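Local coordinates for protein bifunctional cytochrome P450/NADPH--P450 reductase (Deinococcus aerius, PDB 7F3H) that hydroxylates organic substrates at a heme iron, probably with electrons passed from NADPH through its own fused reductase, at residues 86-91 and 95-100. Residues are numbered along the deposited sequence; the frame is centred on the assembly and turned at random.
With HEM (protoporphyrin IX containing Fe), chain E.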
ATOM      1  N   GLY A  86       8.990 -11.029   6.805  1.00 30.74           N
ATOM      2  CA  GLY A  86       8.877 -11.257   5.370  1.00 34.26           C
ATOM      3  C   GLY A  86       9.790 -12.316   4.766  1.00 35.52           C
ATOM      4  O   GLY A  86       9.498 -12.851   3.690  1.00 30.57           O
ATOM      5  N   GLY A  87      10.916 -12.582   5.440  1.00 33.69           N
ATOM      6  CA  GLY A  87      11.936 -13.509   4.996  1.00 30.45           C
ATOM      7  C   GLY A  87      12.499 -13.097   3.658  1.00 38.57           C
ATOM      8  O   GLY A  87      12.660 -11.908   3.349  1.00 38.34           O
ATOM      9  N   ASP A  88      12.743 -14.081   2.804  1.00 33.96           N
ATOM     10  CA  ASP A  88      13.162 -13.776   1.451  1.00 36.92           C
ATOM     11  C   ASP A  88      11.979 -13.865   0.490  1.00 31.17           C
ATOM     12  O   ASP A  88      12.107 -14.343  -0.636  1.00 33.35           O
ATOM     13  CB  ASP A  88      14.338 -14.658   1.020  1.00 30.12           C
ATOM     14  CG  ASP A  88      14.042 -16.134   1.081  1.00 36.55           C
ATOM     15  OD1 ASP A  88      12.881 -16.537   1.333  1.00 40.42           O
ATOM     16  OD2 ASP A  88      15.005 -16.908   0.879  1.00 41.82           O
ATOM     17  N   GLY A  89      10.811 -13.473   0.963  1.00 30.60           N
ATOM     18  CA  GLY A  89       9.712 -13.141   0.080  1.00 30.64           C
ATOM     19  C   GLY A  89      10.051 -11.928  -0.763  1.00 27.74           C
ATOM     20  O   GLY A  89      11.100 -11.297  -0.614  1.00 25.15           O
ATOM     21  N   LEU A  90       9.138 -11.630  -1.706  1.00 26.19           N
ATOM     22  CA  LEU A  90       9.395 -10.624  -2.737  1.00 23.61           C
ATOM     23  C   LEU A  90       9.650  -9.235  -2.161  1.00 31.17           C
ATOM     24  O   LEU A  90      10.378  -8.441  -2.771  1.00 31.09           O
ATOM     25  CB  LEU A  90       8.210 -10.551  -3.683  1.00 27.11           C
ATOM     26  CG  LEU A  90       8.123 -11.734  -4.626  1.00 27.40           C
ATOM     27  CD1 LEU A  90       6.910 -11.596  -5.518  1.00 25.89           C
ATOM     28  CD2 LEU A  90       9.404 -11.790  -5.416  1.00 24.82           C
ATOM     29  N   PHE A  91       9.040  -8.896  -1.010  1.00 28.19           N
ATOM     30  CA  PHE A  91       9.111  -7.518  -0.542  1.00 24.44           C
ATOM     31  C   PHE A  91      10.401  -7.274   0.214  1.00 27.87           C
ATOM     32  O   PHE A  91      10.955  -6.167   0.160  1.00 25.77           O
ATOM     33  CB  PHE A  91       7.912  -7.191   0.344  1.00 22.15           C
ATOM     34  CG  PHE A  91       7.809  -5.737   0.763  1.00 27.41           C
ATOM     35  CD1 PHE A  91       7.225  -4.787  -0.074  1.00 30.58           C
ATOM     36  CD2 PHE A  91       8.250  -5.323   2.021  1.00 28.70           C
ATOM     37  CE1 PHE A  91       7.098  -3.449   0.336  1.00 29.86           C
ATOM     38  CE2 PHE A  91       8.134  -3.991   2.425  1.00 30.08           C
ATOM     39  CZ  PHE A  91       7.563  -3.052   1.577  1.00 25.38           C
ATOM     40  N   SER A  95      17.521  -8.338  -4.866  1.00 35.21           N
ATOM     41  CA  SER A  95      17.376  -8.828  -6.240  1.00 31.91           C
ATOM     42  C   SER A  95      18.308  -9.997  -6.530  1.00 37.57           C
ATOM     43  O   SER A  95      17.955 -10.897  -7.307  1.00 34.46           O
ATOM     44  CB  SER A  95      17.635  -7.711  -7.253  1.00 33.71           C
ATOM     45  OG  SER A  95      16.813  -6.580  -7.021  1.00 43.38           O
ATOM     46  N   PHE A  96      19.502 -10.004  -5.925  1.00 27.57           N
ATOM     47  CA  PHE A  96      20.458 -11.046  -6.265  1.00 33.70           C
ATOM     48  C   PHE A  96      20.172 -12.376  -5.561  1.00 36.80           C
ATOM     49  O   PHE A  96      20.629 -13.416  -6.040  1.00 37.52           O
ATOM     50  CB  PHE A  96      21.883 -10.576  -5.951  1.00 31.10           C
ATOM     51  CG  PHE A  96      22.052 -10.089  -4.564  1.00 36.14           C
ATOM     52  CD1 PHE A  96      22.051 -10.969  -3.495  1.00 35.61           C
ATOM     53  CD2 PHE A  96      22.165  -8.734  -4.312  1.00 42.21           C
ATOM     54  CE1 PHE A  96      22.197 -10.505  -2.197  1.00 37.93           C
ATOM     55  CE2 PHE A  96      22.309  -8.267  -3.018  1.00 37.51           C
ATOM     56  CZ  PHE A  96      22.334  -9.149  -1.963  1.00 34.88           C
ATOM     57  N   GLU A  97      19.413 -12.380  -4.465  1.00 34.14           N
ATOM     58  CA  GLU A  97      19.016 -13.643  -3.856  1.00 35.66           C
ATOM     59  C   GLU A  97      18.191 -14.467  -4.848  1.00 39.11           C
ATOM     60  O   GLU A  97      17.217 -13.948  -5.417  1.00 36.45           O
ATOM     61  CB  GLU A  97      18.210 -13.394  -2.585  1.00 33.03           C
ATOM     62  CG  GLU A  97      18.963 -12.745  -1.465  1.00 32.43           C
ATOM     63  CD  GLU A  97      18.096 -12.583  -0.217  1.00 37.42           C
ATOM     64  OE1 GLU A  97      17.686 -13.598   0.391  1.00 35.27           O
ATOM     65  OE2 GLU A  97      17.812 -11.422   0.149  1.00 42.70           O
ATOM     66  N   PRO A  98      18.516 -15.751  -5.049  1.00 36.09           N
ATOM     67  CA  PRO A  98      17.825 -16.539  -6.087  1.00 29.90           C
ATOM     68  C   PRO A  98      16.318 -16.614  -5.914  1.00 40.39           C
ATOM     69  O   PRO A  98      15.567 -16.623  -6.912  1.00 36.94           O
ATOM     70  CB  PRO A  98      18.454 -17.934  -5.924  1.00 30.65           C
ATOM     71  CG  PRO A  98      19.777 -17.708  -5.316  1.00 36.84           C
ATOM     72  CD  PRO A  98      19.650 -16.476  -4.448  1.00 38.32           C
ATOM     73  N   ASN A  99      15.841 -16.680  -4.661  1.00 37.68           N
ATOM     74  CA  ASN A  99      14.405 -16.812  -4.435  1.00 38.38           C
ATOM     75  C   ASN A  99      13.630 -15.564  -4.866  1.00 36.57           C
ATOM     76  O   ASN A  99      12.433 -15.676  -5.164  1.00 30.90           O
ATOM     77  CB  ASN A  99      14.118 -17.161  -2.969  1.00 34.59           C
ATOM     78  CG  ASN A  99      13.983 -18.668  -2.729  1.00 37.81           C
ATOM     79  OD1 ASN A  99      13.623 -19.444  -3.619  1.00 44.78           O
ATOM     80  ND2 ASN A  99      14.314 -19.084  -1.528  1.00 33.52           N
ATOM     81  N   TRP A 100      14.270 -14.387  -4.927  1.00 28.29           N
ATOM     82  CA  TRP A 100      13.554 -13.235  -5.461  1.00 32.27           C
ATOM     83  C   TRP A 100      13.185 -13.471  -6.919  1.00 35.82           C
ATOM     84  O   TRP A 100      12.004 -13.438  -7.284  1.00 28.24           O
ATOM     85  CB  TRP A 100      14.346 -11.932  -5.322  1.00 27.05           C
ATOM     86  CG  TRP A 100      13.494 -10.813  -5.905  1.00 34.96           C
ATOM     87  CD1 TRP A 100      12.520 -10.103  -5.253  1.00 32.77           C
ATOM     88  CD2 TRP A 100      13.479 -10.338  -7.271  1.00 32.19           C
ATOM     89  NE1 TRP A 100      11.930  -9.207  -6.108  1.00 30.07           N
ATOM     90  CE2 TRP A 100      12.499  -9.324  -7.350  1.00 32.12           C
ATOM     91  CE3 TRP A 100      14.205 -10.663  -8.419  1.00 31.51           C
ATOM     92  CZ2 TRP A 100      12.223  -8.624  -8.542  1.00 31.71           C
ATOM     93  CZ3 TRP A 100      13.934  -9.962  -9.606  1.00 36.27           C
ATOM     94  CH2 TRP A 100      12.951  -8.953  -9.653  1.00 33.19           C
TER
HETATM   95  CHA HEM E 601       5.749  -3.662  -3.616  1.00 23.29           C
HETATM   96  CHB HEM E 601       2.241  -6.949  -2.907  1.00 25.55           C
HETATM   97  CHC HEM E 601      -1.047  -3.359  -2.679  1.00 27.38           C
HETATM   98  CHD HEM E 601       2.499  -0.078  -3.094  1.00 21.49           C
HETATM   99  C1A HEM E 601       5.086  -4.853  -3.452  1.00 25.76           C
HETATM  100  C2A HEM E 601       5.710  -6.158  -3.392  1.00 29.25           C
HETATM  101  C3A HEM E 601       4.751  -7.085  -3.233  1.00 25.52           C
HETATM  102  C4A HEM E 601       3.485  -6.381  -3.105  1.00 24.07           C
HETATM  103  CMA HEM E 601       4.963  -8.618  -3.132  1.00 19.69           C
HETATM  104  CAA HEM E 601       7.212  -6.400  -3.605  1.00 26.97           C
HETATM  105  CBA HEM E 601       7.419  -6.697  -5.095  1.00 26.10           C
HETATM  106  CGA HEM E 601       8.873  -7.038  -5.423  1.00 31.28           C
HETATM  107  O1A HEM E 601       9.058  -8.047  -6.158  1.00 29.44           O
HETATM  108  O2A HEM E 601       9.860  -6.430  -4.910  1.00 26.62           O
HETATM  109  C1B HEM E 601       1.036  -6.283  -2.823  1.00 24.15           C
HETATM  110  C2B HEM E 601      -0.283  -6.890  -2.684  1.00 23.56           C
HETATM  111  C3B HEM E 601      -1.182  -5.890  -2.674  1.00 23.47           C
HETATM  112  C4B HEM E 601      -0.460  -4.632  -2.730  1.00 28.11           C
HETATM  113  CMB HEM E 601      -0.539  -8.410  -2.657  1.00 18.29           C
HETATM  114  CAB HEM E 601      -2.715  -5.910  -2.478  1.00 25.68           C
HETATM  115  CBB HEM E 601      -3.430  -6.993  -2.167  1.00 35.04           C
HETATM  116  C1C HEM E 601      -0.381  -2.146  -2.757  1.00 26.63           C
HETATM  117  C2C HEM E 601      -0.982  -0.805  -2.778  1.00 28.38           C
HETATM  118  C3C HEM E 601       0.047   0.057  -2.877  1.00 24.07           C
HETATM  119  C4C HEM E 601       1.275  -0.675  -2.963  1.00 21.28           C
HETATM  120  CMC HEM E 601      -2.502  -0.489  -2.657  1.00 25.84           C
HETATM  121  CAC HEM E 601       0.094   1.576  -2.955  1.00 27.07           C
HETATM  122  CBC HEM E 601      -1.005   2.316  -2.953  1.00 35.57           C
HETATM  123  C1D HEM E 601       3.689  -0.757  -3.266  1.00 23.81           C
HETATM  124  C2D HEM E 601       5.012  -0.151  -3.385  1.00 24.60           C
HETATM  125  C3D HEM E 601       5.881  -1.149  -3.532  1.00 22.22           C
HETATM  126  C4D HEM E 601       5.175  -2.414  -3.495  1.00 24.65           C
HETATM  127  CMD HEM E 601       5.360   1.362  -3.366  1.00 17.46           C
HETATM  128  CAD HEM E 601       7.379  -0.961  -3.686  1.00 21.13           C
HETATM  129  CBD HEM E 601       7.879  -0.932  -2.266  1.00 21.33           C
HETATM  130  CGD HEM E 601       9.333  -0.609  -2.211  1.00 27.53           C
HETATM  131  O1D HEM E 601       9.902  -0.922  -1.137  1.00 28.68           O
HETATM  132  O2D HEM E 601       9.908  -0.056  -3.206  1.00 30.36           O
HETATM  133  NA  HEM E 601       3.736  -5.030  -3.242  1.00 23.77           N
HETATM  134  NB  HEM E 601       0.891  -4.917  -2.860  1.00 23.11           N
HETATM  135  NC  HEM E 601       0.998  -2.016  -2.856  1.00 21.14           N
HETATM  136  ND  HEM E 601       3.831  -2.134  -3.340  1.00 20.20           N
HETATM  137 FE   HEM E 601       2.387  -3.490  -3.200  1.00 28.73          FE
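L90 and W100 make the apolar part of this contact, their side chains crossing at about a right angle, with L90 CD2 3.5 Å from W100 CD1. Beyond W100, the same leucine packs on A103, H104 and L107 of helix 98-107. Both residues line the heme pocket: W100 CG is anti to the backbone N (chi1 -180°), a setting from which W100 NE1 donates a hydrogen bond to propionate oxygen O1A of HEM at 3.1 Å, bent to 145°. The carboxylate carbon CGA lies in the indole plane at its edge, while L90 CB sits 3.6 Å from the same HEM O1A. In the cytochrome P450 fold this is the loop leading from helix 80-86 into helix 98-107, the B–C loop and the start of helix C, whose tryptophan commonly holds a heme propionate. R403, K73 and Y79 are also hydrogen-bonded to the heme. A leucine in place of W100 would probably leave O1A without its indole donor and L90 CD2 without the indole carbon it packs against. Polar contacts lie at the outer end, where N99 ND2 gives D88 OD2 a weak but nearly straight hydrogen bond of 3.3 Å, the amide and carboxylate planes 85° apart. E97 OE1 comes within 3.6 Å of D88 CB and lies 4.3 Å from D88 OD2, a like-charge pair probably eased by R83 through its salt bridge with E97 OE2.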